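Long-range contact in hypothetical protein TT1662 (Thermus thermophilus, PDB 1UFO), which is of unknown substrate but probably works as a serine hydrolase of the alpha/beta hydrolase fold: residues S181-V186 with A215-T220. Residues are numbered along the deposited sequence; the frame is centred on the assembly and turned at random.
Sequences SRDHIV and AGHTLT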
ATOM      1  N   SER A 181       4.449  -8.354  -8.234  1.00  9.95           N
ATOM      2  CA  SER A 181       3.697  -9.536  -8.682  1.00 10.94           C
ATOM      3  C   SER A 181       4.480 -10.549  -9.502  1.00 11.73           C
ATOM      4  O   SER A 181       4.066 -11.743  -9.534  1.00 12.85           O
ATOM      5  CB  SER A 181       2.453  -9.085  -9.474  1.00 11.72           C
ATOM      6  OG  SER A 181       2.833  -8.510 -10.729  1.00 12.60           O
ATOM      7  N   ARG A 182       5.525 -10.091 -10.182  1.00 12.08           N
ATOM      8  CA  ARG A 182       6.342 -10.965 -11.032  1.00 14.22           C
ATOM      9  C   ARG A 182       7.643 -11.434 -10.372  1.00 14.64           C
ATOM     10  O   ARG A 182       8.614 -11.868 -11.031  1.00 15.06           O
ATOM     11  CB  ARG A 182       6.648 -10.255 -12.330  1.00 14.86           C
ATOM     12  CG  ARG A 182       5.374  -9.900 -13.094  1.00 18.97           C
ATOM     13  CD  ARG A 182       4.715 -11.101 -13.773  1.00 24.54           C
ATOM     14  NE  ARG A 182       5.553 -11.545 -14.886  1.00 26.42           N
ATOM     15  CZ  ARG A 182       5.423 -11.112 -16.138  1.00 26.84           C
ATOM     16  NH1 ARG A 182       6.261 -11.560 -17.072  1.00 25.91           N
ATOM     17  NH2 ARG A 182       4.443 -10.266 -16.452  1.00 25.92           N
ATOM     18  N   ASP A 183       7.712 -11.388  -9.053  1.00 13.54           N
ATOM     19  CA  ASP A 183       8.944 -11.837  -8.396  1.00 13.95           C
ATOM     20  C   ASP A 183       9.056 -13.379  -8.491  1.00 14.39           C
ATOM     21  O   ASP A 183       8.112 -14.099  -8.140  1.00 14.51           O
ATOM     22  CB  ASP A 183       8.827 -11.392  -6.893  1.00 12.94           C
ATOM     23  CG  ASP A 183      10.070 -11.693  -6.074  1.00 14.17           C
ATOM     24  OD1 ASP A 183      10.231 -11.024  -4.994  1.00 12.80           O
ATOM     25  OD2 ASP A 183      10.870 -12.551  -6.452  1.00 13.61           O
ATOM     26  N   HIS A 184      10.165 -13.869  -9.022  1.00 16.40           N
ATOM     27  CA  HIS A 184      10.320 -15.321  -9.069  1.00 19.72           C
ATOM     28  C   HIS A 184      11.329 -15.842  -8.066  1.00 19.96           C
ATOM     29  O   HIS A 184      11.419 -17.057  -7.891  1.00 23.39           O
ATOM     30  CB  HIS A 184      10.690 -15.765 -10.488  1.00 21.44           C
ATOM     31  CG  HIS A 184       9.714 -15.297 -11.520  1.00 25.63           C
ATOM     32  ND1 HIS A 184       8.362 -15.567 -11.437  1.00 27.82           N
ATOM     33  CD2 HIS A 184       9.885 -14.564 -12.657  1.00 27.52           C
ATOM     34  CE1 HIS A 184       7.745 -15.038 -12.483  1.00 28.25           C
ATOM     35  NE2 HIS A 184       8.644 -14.422 -13.240  1.00 29.20           N
ATOM     36  N   ILE A 185      12.061 -14.967  -7.402  1.00 16.83           N
ATOM     37  CA  ILE A 185      13.005 -15.400  -6.357  1.00 16.12           C
ATOM     38  C   ILE A 185      12.165 -15.720  -5.073  1.00 15.26           C
ATOM     39  O   ILE A 185      12.359 -16.746  -4.385  1.00 16.01           O
ATOM     40  CB  ILE A 185      14.020 -14.311  -6.132  1.00 16.11           C
ATOM     41  CG1 ILE A 185      14.888 -14.139  -7.405  1.00 19.21           C
ATOM     42  CG2 ILE A 185      14.824 -14.666  -4.940  1.00 17.04           C
ATOM     43  CD1 ILE A 185      15.825 -12.962  -7.470  1.00 20.81           C
ATOM     44  N   VAL A 186      11.236 -14.811  -4.739  1.00 13.80           N
ATOM     45  CA  VAL A 186      10.256 -15.042  -3.676  1.00 12.37           C
ATOM     46  C   VAL A 186       8.901 -14.904  -4.358  1.00 12.78           C
ATOM     47  O   VAL A 186       8.383 -13.799  -4.547  1.00 10.85           O
ATOM     48  CB  VAL A 186      10.350 -14.063  -2.551  1.00 12.91           C
ATOM     49  CG1 VAL A 186       9.247 -14.362  -1.492  1.00 11.76           C
ATOM     50  CG2 VAL A 186      11.775 -14.167  -1.924  1.00 12.07           C
ATOM     51  N   ALA A 215       6.185  -5.539 -11.037  1.00 12.50           N
ATOM     52  CA  ALA A 215       7.501  -5.479 -10.392  1.00 11.75           C
ATOM     53  C   ALA A 215       7.969  -6.874 -10.050  1.00 11.58           C
ATOM     54  O   ALA A 215       7.165  -7.803  -9.887  1.00 11.51           O
ATOM     55  CB  ALA A 215       7.428  -4.628  -9.111  1.00 11.42           C
ATOM     56  N   GLY A 216       9.286  -7.042  -9.947  1.00 10.84           N
ATOM     57  CA  GLY A 216       9.901  -8.327  -9.620  1.00 10.84           C
ATOM     58  C   GLY A 216      10.554  -8.246  -8.258  1.00 11.49           C
ATOM     59  O   GLY A 216      10.054  -7.563  -7.341  1.00 10.59           O
ATOM     60  N   HIS A 217      11.691  -8.907  -8.148  1.00 11.09           N
ATOM     61  CA  HIS A 217      12.456  -8.969  -6.891  1.00 11.20           C
ATOM     62  C   HIS A 217      13.448  -7.788  -6.699  1.00 10.95           C
ATOM     63  O   HIS A 217      14.715  -7.917  -6.658  1.00 11.58           O
ATOM     64  CB  HIS A 217      13.155 -10.368  -6.837  1.00 10.81           C
ATOM     65  CG  HIS A 217      13.660 -10.678  -5.483  1.00 11.40           C
ATOM     66  ND1 HIS A 217      12.821 -11.003  -4.455  1.00 11.83           N
ATOM     67  CD2 HIS A 217      14.918 -10.710  -4.991  1.00 13.03           C
ATOM     68  CE1 HIS A 217      13.560 -11.256  -3.370  1.00 12.04           C
ATOM     69  NE2 HIS A 217      14.832 -11.095  -3.670  1.00 14.30           N
ATOM     70  N   THR A 218      12.845  -6.602  -6.617  1.00 10.51           N
ATOM     71  CA  THR A 218      13.566  -5.365  -6.352  1.00 10.84           C
ATOM     72  C   THR A 218      12.707  -4.460  -5.463  1.00 10.67           C
ATOM     73  O   THR A 218      11.497  -4.486  -5.510  1.00  9.73           O
ATOM     74  CB  THR A 218      13.954  -4.557  -7.624  1.00 14.37           C
ATOM     75  OG1 THR A 218      12.786  -4.016  -8.212  1.00 17.79           O
ATOM     76  CG2 THR A 218      14.602  -5.481  -8.636  1.00 17.12           C
ATOM     77  N   LEU A 219      13.399  -3.635  -4.672  1.00  9.98           N
ATOM     78  CA  LEU A 219      12.728  -2.735  -3.741  1.00  9.02           C
ATOM     79  C   LEU A 219      12.565  -1.468  -4.557  1.00  9.69           C
ATOM     80  O   LEU A 219      13.467  -0.659  -4.707  1.00  9.62           O
ATOM     81  CB  LEU A 219      13.625  -2.538  -2.501  1.00  9.01           C
ATOM     82  CG  LEU A 219      12.880  -1.981  -1.245  1.00  9.33           C
ATOM     83  CD1 LEU A 219      13.746  -2.117  -0.001  1.00  9.94           C
ATOM     84  CD2 LEU A 219      12.428  -0.563  -1.431  1.00 10.93           C
ATOM     85  N   THR A 220      11.380  -1.287  -5.133  1.00  9.00           N
ATOM     86  CA  THR A 220      11.140  -0.142  -6.053  1.00 11.20           C
ATOM     87  C   THR A 220      10.882   1.151  -5.316  1.00 12.81           C
ATOM     88  O   THR A 220      10.468   1.163  -4.145  1.00 11.10           O
ATOM     89  CB  THR A 220       9.889  -0.352  -6.946  1.00 13.57           C
ATOM     90  OG1 THR A 220       8.731  -0.387  -6.085  1.00 11.84           O
ATOM     91  CG2 THR A 220       9.982  -1.651  -7.672  1.00 14.30           C
TER
HETATM   92  O   HOH W   1       8.837  -8.726  -4.888  1.00 12.69           O
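The His217 ring carries Ile185 on one face, with CB of Ile185 3.8 Å from the ring centroid and 12° off its normal, a CH-pi contact. CD1 of Ile185 reaches on to CD2 of His217, while CG2 of Val186 comes in obliquely near CE1. At the ring edge sits the Asp183 carboxylate: His217 ND1 donates to Asp183 OD1 at 2.6 Å, nearly straight, with the oxygen in the ring plane, while the ring meets it on the syn side but somewhat out of the carboxylate plane; the two planes stand 60° apart. With CG anti to the backbone N (chi1 -176°), Asp183 swings its carboxylate to that edge. Its other oxygen is held from its own loop: OD2 accepts from Val186 N at 2.9 Å, from above the carboxylate plane, in an Asx motif, with a weak second bond from Ile185 N. A water donates to both Asp183 OD1 and Gly216 O; with ring and water on OD1 and backbone N-H groups on OD2, the carboxylate has little freedom to turn. Farther back, Arg182 N bonds to Ala215 O (2.8 Å), tying the loops together one residue before Asp183 and Gly216, whose CA atoms lie 3.8 Å apart. An alanine at His217 would probably leave OD1 without its ring donor and Ile185 with a gap beneath it. Beyond the pair, His217 NE2 is hydrogen-bonded to Ser113 OG, on what looks like a nucleophile elbow. Aspartate and histidine on the loops after strands 175-180 and 207-212, lined up with that serine, are consistent with the Ser-His-Asp catalytic triad of alpha/beta hydrolases.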